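Phosphoethanolamine N-methyltransferase 1 (Haemonchus contortus, PDB 4KRG) catalyses S-adenosylmethionine-dependent methylation of phosphoethanolamine, a reaction that probably feeds phosphocholine synthesis in this parasitic nematode. Local coordinates at residues A[160-165]-A[190-195]; A[186-191]-A[263-268]; A[230-235]-A[333-338]. All blocks are in the same frame, centred on the assembly; numbering follows the deposited sequence.

Contact 1. Residues A[160-165]-A[190-195]; sequences ESCSEP and SLYIKL. With OPE (phosphoric acid mono-(2-amino-ethyl) ester), chain C.
Glu160 lays its aliphatic part over one face of the Tyr192 ring: CG stands 4.1 Å from the ring centroid, a CH-pi contact displaced toward the phenol end, with Glu160 CG 3.7 Å from Tyr192 CZ. The chain bends at chi2 (-66°), turning the carboxylate off the line of the chain; both its oxygens accept bonds from main-chain N-H groups, OE2 from Leu130 and Met131 and OE1 from Met132, an arrangement that would stabilise the buried charge. Ser161, next along the strand, points the other way, to the substrate. Its hydroxyl donates a very short bond of 2.5 Å from OG to O2 of the phosphoethanolamine, and Gln231 NE2 also bonds OG. Cys162 returns to the tyrosine, its SG at the ring edge and 3.8 Å from Tyr192 CD2, a sulfur-aromatic contact. After the turn, Pro165 brings its CA to 3.5 Å from phosphoethanolamine O2, so substrate-pocket residues occur on both sides of Cys162 in sequence. Tyr192 OH is hydrogen-bonded to Arg187. Helix 189-198 thus packs through one tyrosine against the end of strand 154-161, while Trp234 of the antiparallel neighbour strand 231-240 also meets that ring.

Contact 2. Residues A[186-191]-A[263-268]; sequences YRFSSL and EQKTWD. With OPE (phosphoric acid mono-(2-amino-ethyl) ester), chain C.
Phe188 overlaps the aliphatic arm of Gln264, with CD2 3.5 Å from Gln264 CG. The ring meets the CB and CG methylenes, and the amide beyond them stands nearly perpendicular to the phenyl plane (86°). At the far corner of the ring, Phe188 CZ lies 4.0 Å from Lys265 CD. The bend of the glutamine at chi2 (65°) directs its amide to Ser190, whose hydroxyl donates from OG to Gln264 OE1 over 2.5 Å. This bond arrives in the carbonyl plane on a lone pair. The other end of the amide, NE2, donates to the main-chain oxygen of Tyr333 and makes a weak bond to Asp268 OD1, so partners at both ends fix the rotation of the head group. Lys265, bent at chi2 and chi3, reaches one turn forward in its helix and forms a salt bridge from NZ to Asp268 OD2 of 2.7 Å, meeting the oxygen on its anti side. Arg336 shares that carboxylate oxygen and also makes a cation-pi contact with Phe188. At the start of 186-191, Tyr186 OH donates a 2.5 Å bond to O3 of phosphoethanolamine, a phosphate oxygen lying in the plane of the tyrosine ring at its edge. The chemistry is therefore mixed: hydrocarbon overlap at the phenyl, a short directional bond beside it, and two cations that probably favour an ionised Asp268.

Contact 3. Residues A[230-235]-A[333-338]; sequences RQVHWL and YLYRTS
A buried, water-bridged meeting of two arginines, with a methyl-to-hydroxyl touch beside it, joins the first residues of strand 231-240, and Arg230 just before it, to helix 332-345, linking the methyltransferase half of the chain to the C-terminal half. Arg230 reaches across as an extended chain, and its NH2 comes to 3.5 Å from Arg336 NH1. Both atoms are donors, so this approach is no bond; the guanidinium planes are 24° apart. One water bridges the pair. It accepts from Arg230 NE at 3.0 Å and from Arg336 NH1 at 2.9 Å, lying in the plane of the second guanidinium at its edge, and it donates to the main-chain O of Arg336 at 3.2 Å. Carboxylates probably offset the two charges: Glu164 pairs with Arg230 NH1 and Asp268 with Arg336 NH2, while Thr340 OG1 bonds Arg230 NH2. The bends of Arg336 at chi2 (-69°) and chi3 set NH1 on the side of Arg230, where one water spans NH1 and the main-chain O of Arg336. Farther along the strand, Val232 CG1 touches Tyr335 OH at 3.6 Å as the two side chains run past each other in opposite directions. The phenol hydroxyl is hydrogen-bonded to Ser216. That serine belongs to strand 208-218, which pairs antiparallel with strand 231-240, while on the helix side Tyr335 also packs against Ile193 of helix 189-198.

In the fold
Contacts 1 and 3 are buried near the middle of the chain, whereas contact 2 lies farther out and is partly exposed. Contacts 1 and 2 share Ser190 and Leu191 of helix 189-198, and each has a residue on the phosphate of the substrate. Contacts 1 and 3 use the antiparallel neighbours 154-161 and 231-240, joined by backbone bonds of Glu160 with Val232 and Cys162 with Arg230. A hydrogen bond between Glu263 OE1 and Tyr333 OH ties contact 2 to contact 3. The chemistry shifts accordingly: aromatic contacts with carbon and sulfur in contact 1, phenyl-to-methylene packing with one serine-to-amide bond in contact 2, and hydrated arginines between chain halves in contact 3.

Contact 1. Residues A[160-165]-A[190-195]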
loop_
_atom_site.group_PDB
_atom_site.type_symbol
_atom_site.label_atom_id
_atom_site.label_comp_id
_atom_site.label_asym_id
_atom_site.label_seq_id
_atom_site.Cartn_x
_atom_site.Cartn_y
_atom_site.Cartn_z
ATOM N N GLU A 160 -5.677 -2.276 6.472
ATOM C CA GLU A 160 -7.104 -2.452 6.264
ATOM C C GLU A 160 -7.412 -3.524 5.229
ATOM O O GLU A 160 -6.622 -3.760 4.314
ATOM C CB GLU A 160 -7.753 -1.128 5.844
ATOM C CG GLU A 160 -7.508 0.033 6.790
ATOM C CD GLU A 160 -8.169 -0.157 8.151
ATOM O OE1 GLU A 160 -9.167 -0.910 8.235
ATOM O OE2 GLU A 160 -7.696 0.450 9.139
ATOM N N SER A 161 -8.558 -4.179 5.384
ATOM C CA SER A 161 -9.067 -5.057 4.346
ATOM C C SER A 161 -9.616 -4.152 3.263
ATOM O O SER A 161 -10.627 -3.466 3.464
ATOM C CB SER A 161 -10.185 -5.948 4.876
ATOM O OG SER A 161 -9.708 -6.781 5.908
ATOM N N CYS A 162 -8.947 -4.129 2.121
ATOM C CA CYS A 162 -9.372 -3.240 1.058
ATOM C C CYS A 162 -10.208 -3.981 0.021
ATOM O O CYS A 162 -9.880 -5.104 -0.354
ATOM C CB CYS A 162 -8.160 -2.548 0.425
ATOM S SG CYS A 162 -7.309 -1.426 1.564
ATOM N N SER A 163 -11.308 -3.355 -0.392
ATOM C CA SER A 163 -12.197 -3.856 -1.448
ATOM C C SER A 163 -12.994 -5.137 -1.153
ATOM O O SER A 163 -14.071 -5.331 -1.712
ATOM C CB SER A 163 -11.458 -3.987 -2.781
ATOM O OG SER A 163 -11.106 -2.715 -3.280
ATOM N N GLU A 164 -12.471 -6.005 -0.291
ATOM C CA GLU A 164 -13.134 -7.268 0.028
ATOM C C GLU A 164 -12.668 -7.786 1.387
ATOM O O GLU A 164 -11.630 -7.359 1.891
ATOM C CB GLU A 164 -12.811 -8.311 -1.040
ATOM C CG GLU A 164 -11.404 -8.864 -0.940
ATOM C CD GLU A 164 -11.046 -9.796 -2.079
ATOM O OE1 GLU A 164 -10.864 -11.005 -1.825
ATOM O OE2 GLU A 164 -10.937 -9.318 -3.227
ATOM N N PRO A 165 -13.421 -8.723 1.984
ATOM C CA PRO A 165 -12.959 -9.222 3.281
ATOM C C PRO A 165 -11.633 -9.959 3.156
ATOM O O PRO A 165 -11.296 -10.445 2.076
ATOM C CB PRO A 165 -14.065 -10.201 3.695
ATOM C CG PRO A 165 -15.268 -9.772 2.918
ATOM C CD PRO A 165 -14.719 -9.309 1.601
ATOM N N SER A 190 -6.533 2.697 -2.783
ATOM C CA SER A 190 -6.143 4.010 -3.291
ATOM C C SER A 190 -6.729 5.159 -2.465
ATOM O O SER A 190 -6.125 6.228 -2.357
ATOM C CB SER A 190 -6.551 4.143 -4.753
ATOM O OG SER A 190 -7.914 3.818 -4.916
ATOM N N LEU A 191 -7.900 4.934 -1.878
ATOM C CA LEU A 191 -8.583 5.967 -1.104
ATOM C C LEU A 191 -7.871 6.257 0.209
ATOM O O LEU A 191 -7.828 7.398 0.678
ATOM C CB LEU A 191 -10.023 5.549 -0.822
ATOM C CG LEU A 191 -10.853 5.280 -2.074
ATOM C CD1 LEU A 191 -12.302 5.019 -1.714
ATOM C CD2 LEU A 191 -10.750 6.451 -3.021
ATOM N N TYR A 192 -7.333 5.213 0.820
ATOM C CA TYR A 192 -6.589 5.400 2.045
ATOM C C TYR A 192 -5.325 6.198 1.746
ATOM O O TYR A 192 -5.051 7.190 2.408
ATOM C CB TYR A 192 -6.272 4.054 2.679
ATOM C CG TYR A 192 -7.467 3.370 3.306
ATOM C CD1 TYR A 192 -8.156 3.965 4.358
ATOM C CD2 TYR A 192 -7.884 2.115 2.877
ATOM C CE1 TYR A 192 -9.235 3.335 4.952
ATOM C CE2 TYR A 192 -8.957 1.476 3.472
ATOM C CZ TYR A 192 -9.625 2.095 4.507
ATOM O OH TYR A 192 -10.698 1.476 5.093
ATOM N N ILE A 193 -4.579 5.788 0.724
ATOM C CA ILE A 193 -3.341 6.483 0.360
ATOM C C ILE A 193 -3.605 7.957 0.046
ATOM O O ILE A 193 -2.926 8.837 0.566
ATOM C CB ILE A 193 -2.638 5.828 -0.849
ATOM C CG1 ILE A 193 -2.339 4.353 -0.570
ATOM C CG2 ILE A 193 -1.357 6.574 -1.183
ATOM C CD1 ILE A 193 -2.039 3.550 -1.830
ATOM N N LYS A 194 -4.604 8.225 -0.788
ATOM C CA LYS A 194 -4.918 9.599 -1.174
ATOM C C LYS A 194 -5.378 10.448 0.007
ATOM O O LYS A 194 -4.993 11.608 0.120
ATOM C CB LYS A 194 -5.939 9.634 -2.317
ATOM C CG LYS A 194 -5.389 9.093 -3.638
ATOM C CD LYS A 194 -6.327 9.340 -4.814
ATOM C CE LYS A 194 -6.318 10.795 -5.257
ATOM N NZ LYS A 194 -4.955 11.248 -5.640
ATOM N N LEU A 195 -6.188 9.874 0.889
ATOM C CA LEU A 195 -6.640 10.615 2.068
ATOM C C LEU A 195 -5.454 11.018 2.926
ATOM O O LEU A 195 -5.347 12.157 3.344
ATOM C CB LEU A 195 -7.633 9.798 2.894
ATOM C CG LEU A 195 -8.044 10.451 4.220
ATOM C CD1 LEU A 195 -8.599 11.846 3.984
ATOM C CD2 LEU A 195 -9.052 9.600 4.961
HETATM C CA OPE C . -10.723 -9.318 9.310
HETATM C CB OPE C . -10.540 -9.270 10.792
HETATM O O1 OPE C . -12.250 -10.534 7.200
HETATM O O2 OPE C . -11.546 -8.327 6.398
HETATM O O3 OPE C . -13.852 -8.606 7.304
HETATM O O4 OPE C . -11.867 -8.712 8.833
HETATM N N OPE C . -10.661 -7.985 11.428
HETATM P P OPE C . -12.407 -9.045 7.405
#

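Contact 2. Residues A[186-191]-A[263-268]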
loop_
_atom_site.group_PDB
_atom_site.type_symbol
_atom_site.label_atom_id
_atom_site.label_comp_id
_atom_site.label_asym_id
_atom_site.label_seq_id
_atom_site.Cartn_x
_atom_site.Cartn_y
_atom_site.Cartn_z
ATOM N N TYR A 186 -15.319 -1.989 3.209
ATOM C CA TYR A 186 -14.161 -2.456 2.448
ATOM C C TYR A 186 -13.825 -1.449 1.357
ATOM O O TYR A 186 -14.326 -1.536 0.237
ATOM C CB TYR A 186 -14.430 -3.843 1.857
ATOM C CG TYR A 186 -14.754 -4.869 2.911
ATOM C CD1 TYR A 186 -13.765 -5.372 3.739
ATOM C CD2 TYR A 186 -16.053 -5.322 3.089
ATOM C CE1 TYR A 186 -14.057 -6.302 4.716
ATOM C CE2 TYR A 186 -16.354 -6.257 4.059
ATOM C CZ TYR A 186 -15.353 -6.741 4.866
ATOM O OH TYR A 186 -15.644 -7.664 5.835
ATOM N N ARG A 187 -12.980 -0.483 1.699
ATOM C CA ARG A 187 -12.667 0.617 0.792
ATOM C C ARG A 187 -11.571 0.227 -0.190
ATOM O O ARG A 187 -10.872 -0.759 0.019
ATOM C CB ARG A 187 -12.236 1.849 1.590
ATOM C CG ARG A 187 -13.278 2.317 2.602
ATOM C CD ARG A 187 -12.891 3.624 3.257
ATOM N NE ARG A 187 -13.961 4.123 4.118
ATOM C CZ ARG A 187 -14.077 3.840 5.410
ATOM N NH1 ARG A 187 -13.183 3.067 5.997
ATOM N NH2 ARG A 187 -15.091 4.329 6.110
ATOM N N PHE A 188 -11.424 0.999 -1.261
ATOM C CA PHE A 188 -10.314 0.802 -2.185
ATOM C C PHE A 188 -9.022 1.282 -1.536
ATOM O O PHE A 188 -9.012 2.314 -0.870
ATOM C CB PHE A 188 -10.532 1.609 -3.460
ATOM C CG PHE A 188 -11.856 1.374 -4.115
ATOM C CD1 PHE A 188 -12.438 0.116 -4.118
ATOM C CD2 PHE A 188 -12.514 2.416 -4.742
ATOM C CE1 PHE A 188 -13.662 -0.095 -4.733
ATOM C CE2 PHE A 188 -13.731 2.215 -5.363
ATOM C CZ PHE A 188 -14.308 0.958 -5.357
ATOM N N SER A 189 -7.938 0.536 -1.746
ATOM C CA SER A 189 -6.624 0.877 -1.195
ATOM C C SER A 189 -6.192 2.285 -1.567
ATOM O O SER A 189 -5.562 2.980 -0.775
ATOM C CB SER A 189 -5.573 -0.107 -1.696
ATOM O OG SER A 189 -5.662 -0.252 -3.099
ATOM N N SER A 190 -6.533 2.697 -2.783
ATOM C CA SER A 190 -6.143 4.010 -3.291
ATOM C C SER A 190 -6.729 5.159 -2.465
ATOM O O SER A 190 -6.125 6.228 -2.357
ATOM C CB SER A 190 -6.551 4.143 -4.753
ATOM O OG SER A 190 -7.914 3.818 -4.916
ATOM N N LEU A 191 -7.900 4.934 -1.878
ATOM C CA LEU A 191 -8.583 5.967 -1.104
ATOM C C LEU A 191 -7.871 6.257 0.209
ATOM O O LEU A 191 -7.828 7.398 0.678
ATOM C CB LEU A 191 -10.023 5.549 -0.822
ATOM C CG LEU A 191 -10.853 5.280 -2.074
ATOM C CD1 LEU A 191 -12.302 5.019 -1.714
ATOM C CD2 LEU A 191 -10.750 6.451 -3.021
ATOM N N GLU A 263 -13.488 8.581 -9.404
ATOM C CA GLU A 263 -12.309 8.565 -10.257
ATOM C C GLU A 263 -11.689 7.181 -10.302
ATOM O O GLU A 263 -11.221 6.755 -11.347
ATOM C CB GLU A 263 -11.285 9.611 -9.804
ATOM C CG GLU A 263 -11.764 11.049 -9.987
ATOM C CD GLU A 263 -10.846 12.085 -9.348
ATOM O OE1 GLU A 263 -9.904 11.706 -8.619
ATOM O OE2 GLU A 263 -11.075 13.293 -9.575
ATOM N N GLN A 264 -11.686 6.476 -9.175
ATOM C CA GLN A 264 -11.205 5.100 -9.158
ATOM C C GLN A 264 -12.027 4.228 -10.089
ATOM O O GLN A 264 -11.475 3.456 -10.872
ATOM C CB GLN A 264 -11.235 4.501 -7.753
ATOM C CG GLN A 264 -10.766 3.054 -7.713
ATOM C CD GLN A 264 -9.303 2.897 -8.096
ATOM O OE1 GLN A 264 -8.412 3.141 -7.287
ATOM N NE2 GLN A 264 -9.050 2.488 -9.336
ATOM N N LYS A 265 -13.347 4.357 -10.013
ATOM C CA LYS A 265 -14.222 3.534 -10.845
ATOM C C LYS A 265 -13.974 3.702 -12.344
ATOM O O LYS A 265 -14.059 2.731 -13.096
ATOM C CB LYS A 265 -15.704 3.756 -10.516
ATOM C CG LYS A 265 -16.213 3.044 -9.260
ATOM C CD LYS A 265 -15.570 1.668 -9.048
ATOM C CE LYS A 265 -15.972 0.635 -10.098
ATOM N NZ LYS A 265 -15.182 -0.619 -9.941
ATOM N N THR A 266 -13.648 4.914 -12.786
ATOM C CA THR A 266 -13.344 5.108 -14.203
ATOM C C THR A 266 -12.052 4.395 -14.600
ATOM O O THR A 266 -11.925 3.912 -15.724
ATOM C CB THR A 266 -13.264 6.595 -14.613
ATOM O OG1 THR A 266 -12.023 7.156 -14.172
ATOM C CG2 THR A 266 -14.422 7.383 -14.031
ATOM N N TRP A 267 -11.094 4.332 -13.684
ATOM C CA TRP A 267 -9.848 3.629 -13.959
ATOM C C TRP A 267 -10.045 2.115 -14.003
ATOM O O TRP A 267 -9.472 1.435 -14.858
ATOM C CB TRP A 267 -8.747 4.050 -12.980
ATOM C CG TRP A 267 -8.205 5.409 -13.314
ATOM C CD1 TRP A 267 -8.252 6.533 -12.540
ATOM C CD2 TRP A 267 -7.564 5.794 -14.536
ATOM N NE1 TRP A 267 -7.668 7.586 -13.199
ATOM C CE2 TRP A 267 -7.240 7.159 -14.429
ATOM C CE3 TRP A 267 -7.232 5.108 -15.713
ATOM C CZ2 TRP A 267 -6.597 7.857 -15.454
ATOM C CZ3 TRP A 267 -6.594 5.798 -16.723
ATOM C CH2 TRP A 267 -6.281 7.158 -16.590
ATOM N N ASP A 268 -10.875 1.593 -13.106
ATOM C CA ASP A 268 -11.250 0.184 -13.166
ATOM C C ASP A 268 -11.837 -0.165 -14.533
ATOM O O ASP A 268 -11.532 -1.204 -15.101
ATOM C CB ASP A 268 -12.268 -0.162 -12.078
ATOM C CG ASP A 268 -11.771 0.151 -10.691
ATOM O OD1 ASP A 268 -10.539 0.251 -10.497
ATOM O OD2 ASP A 268 -12.623 0.294 -9.788
HETATM C CA OPE C . -10.723 -9.318 9.310
HETATM C CB OPE C . -10.540 -9.270 10.792
HETATM O O1 OPE C . -12.250 -10.534 7.200
HETATM O O2 OPE C . -11.546 -8.327 6.398
HETATM O O3 OPE C . -13.852 -8.606 7.304
HETATM O O4 OPE C . -11.867 -8.712 8.833
HETATM N N OPE C . -10.661 -7.985 11.428
HETATM P P OPE C . -12.407 -9.045 7.405
#

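Contact 3. Residues A[230-235]-A[333-338]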
loop_
_atom_site.group_PDB
_atom_site.type_symbol
_atom_site.label_atom_id
_atom_site.label_comp_id
_atom_site.label_asym_id
_atom_site.label_seq_id
_atom_site.Cartn_x
_atom_site.Cartn_y
_atom_site.Cartn_z
ATOM N N ARG A 230 -5.083 -7.824 -1.222
ATOM C CA ARG A 230 -5.793 -6.610 -0.808
ATOM C C ARG A 230 -5.833 -6.378 0.704
ATOM O O ARG A 230 -6.602 -5.549 1.189
ATOM C CB ARG A 230 -7.212 -6.590 -1.387
ATOM C CG ARG A 230 -7.260 -6.380 -2.896
ATOM C CD ARG A 230 -8.630 -6.725 -3.458
ATOM N NE ARG A 230 -8.884 -6.066 -4.739
ATOM C CZ ARG A 230 -10.019 -6.163 -5.419
ATOM N NH1 ARG A 230 -11.016 -6.908 -4.956
ATOM N NH2 ARG A 230 -10.157 -5.513 -6.568
ATOM N N GLN A 231 -5.014 -7.121 1.440
ATOM C CA GLN A 231 -4.729 -6.791 2.829
ATOM C C GLN A 231 -3.589 -5.799 2.787
ATOM O O GLN A 231 -2.424 -6.178 2.656
ATOM C CB GLN A 231 -4.316 -8.035 3.598
ATOM C CG GLN A 231 -5.457 -9.010 3.783
ATOM C CD GLN A 231 -6.516 -8.456 4.698
ATOM O OE1 GLN A 231 -6.270 -8.251 5.885
ATOM N NE2 GLN A 231 -7.699 -8.184 4.150
ATOM N N VAL A 232 -3.929 -4.519 2.872
ATOM C CA VAL A 232 -2.973 -3.474 2.560
ATOM C C VAL A 232 -2.630 -2.672 3.803
ATOM O O VAL A 232 -3.503 -2.325 4.603
ATOM C CB VAL A 232 -3.493 -2.545 1.433
ATOM C CG1 VAL A 232 -2.396 -1.586 0.973
ATOM C CG2 VAL A 232 -3.996 -3.368 0.237
ATOM N N HIS A 233 -1.341 -2.401 3.978
ATOM C CA HIS A 233 -0.901 -1.576 5.096
ATOM C C HIS A 233 0.088 -0.492 4.683
ATOM O O HIS A 233 0.695 -0.555 3.608
ATOM C CB HIS A 233 -0.404 -2.416 6.285
ATOM C CG HIS A 233 0.885 -3.147 6.048
ATOM N ND1 HIS A 233 1.856 -3.252 7.025
ATOM C CD2 HIS A 233 1.341 -3.849 4.990
ATOM C CE1 HIS A 233 2.862 -3.974 6.567
ATOM N NE2 HIS A 233 2.575 -4.347 5.327
ATOM N N TRP A 234 0.205 0.519 5.540
ATOM C CA TRP A 234 0.959 1.726 5.242
ATOM C C TRP A 234 1.658 2.204 6.495
ATOM O O TRP A 234 1.079 2.176 7.578
ATOM C CB TRP A 234 0.016 2.846 4.786
ATOM C CG TRP A 234 -0.938 2.462 3.705
ATOM C CD1 TRP A 234 -0.727 2.541 2.360
ATOM C CD2 TRP A 234 -2.261 1.945 3.881
ATOM N NE1 TRP A 234 -1.832 2.098 1.687
ATOM C CE2 TRP A 234 -2.787 1.727 2.590
ATOM C CE3 TRP A 234 -3.046 1.634 4.992
ATOM C CZ2 TRP A 234 -4.070 1.213 2.392
ATOM C CZ3 TRP A 234 -4.317 1.120 4.790
ATOM C CH2 TRP A 234 -4.816 0.920 3.501
ATOM N N LEU A 235 2.896 2.652 6.345
ATOM C CA LEU A 235 3.573 3.375 7.413
ATOM C C LEU A 235 3.681 4.825 6.968
ATOM O O LEU A 235 4.144 5.116 5.864
ATOM C CB LEU A 235 4.960 2.797 7.687
ATOM C CG LEU A 235 5.699 3.405 8.883
ATOM C CD1 LEU A 235 4.918 3.185 10.161
ATOM C CD2 LEU A 235 7.085 2.790 9.001
ATOM N N TYR A 333 -4.409 5.206 -8.205
ATOM C CA TYR A 333 -5.545 4.586 -8.873
ATOM C C TYR A 333 -5.100 3.414 -9.718
ATOM O O TYR A 333 -5.832 2.442 -9.883
ATOM C CB TYR A 333 -6.255 5.592 -9.772
ATOM C CG TYR A 333 -6.971 6.699 -9.040
ATOM C CD1 TYR A 333 -7.673 6.449 -7.869
ATOM C CD2 TYR A 333 -6.950 7.994 -9.527
ATOM C CE1 TYR A 333 -8.333 7.467 -7.204
ATOM C CE2 TYR A 333 -7.606 9.014 -8.874
ATOM C CZ TYR A 333 -8.295 8.746 -7.710
ATOM O OH TYR A 333 -8.944 9.770 -7.064
ATOM N N LEU A 334 -3.895 3.521 -10.262
ATOM C CA LEU A 334 -3.370 2.504 -11.163
ATOM C C LEU A 334 -2.777 1.356 -10.347
ATOM O O LEU A 334 -2.853 0.195 -10.734
ATOM C CB LEU A 334 -2.364 3.129 -12.135
ATOM C CG LEU A 334 -2.924 4.399 -12.795
ATOM C CD1 LEU A 334 -1.952 5.040 -13.757
ATOM C CD2 LEU A 334 -4.224 4.120 -13.497
ATOM N N TYR A 335 -2.226 1.691 -9.188
ATOM C CA TYR A 335 -1.778 0.682 -8.234
ATOM C C TYR A 335 -2.947 -0.196 -7.791
ATOM O O TYR A 335 -2.820 -1.421 -7.736
ATOM C CB TYR A 335 -1.097 1.365 -7.046
ATOM C CG TYR A 335 -0.967 0.565 -5.761
ATOM C CD1 TYR A 335 -0.033 -0.456 -5.635
ATOM C CD2 TYR A 335 -1.727 0.894 -4.649
ATOM C CE1 TYR A 335 0.100 -1.158 -4.441
ATOM C CE2 TYR A 335 -1.599 0.209 -3.453
ATOM C CZ TYR A 335 -0.688 -0.815 -3.354
ATOM O OH TYR A 335 -0.568 -1.483 -2.159
ATOM N N ARG A 336 -4.083 0.424 -7.487
ATOM C CA ARG A 336 -5.279 -0.328 -7.127
ATOM C C ARG A 336 -5.622 -1.346 -8.236
ATOM O O ARG A 336 -5.885 -2.515 -7.953
ATOM C CB ARG A 336 -6.447 0.635 -6.826
ATOM C CG ARG A 336 -7.809 0.010 -6.416
ATOM C CD ARG A 336 -8.492 -0.737 -7.569
ATOM N NE ARG A 336 -9.929 -0.553 -7.718
ATOM C CZ ARG A 336 -10.848 -1.226 -7.036
ATOM N NH1 ARG A 336 -10.490 -2.101 -6.104
ATOM N NH2 ARG A 336 -12.127 -1.003 -7.273
ATOM N N THR A 337 -5.637 -0.908 -9.494
ATOM C CA THR A 337 -5.971 -1.823 -10.594
ATOM C C THR A 337 -4.968 -2.964 -10.721
ATOM O O THR A 337 -5.306 -4.041 -11.203
ATOM C CB THR A 337 -6.103 -1.109 -11.953
ATOM O OG1 THR A 337 -4.810 -0.715 -12.422
ATOM C CG2 THR A 337 -6.997 0.105 -11.830
ATOM N N SER A 338 -3.733 -2.733 -10.296
ATOM C CA SER A 338 -2.752 -3.816 -10.281
ATOM C C SER A 338 -3.080 -4.825 -9.187
ATOM O O SER A 338 -2.882 -6.027 -9.368
ATOM C CB SER A 338 -1.331 -3.285 -10.112
ATOM O OG SER A 338 -0.884 -2.666 -11.303
HETATM O O HOH W 1 -7.952 -3.397 -5.729
#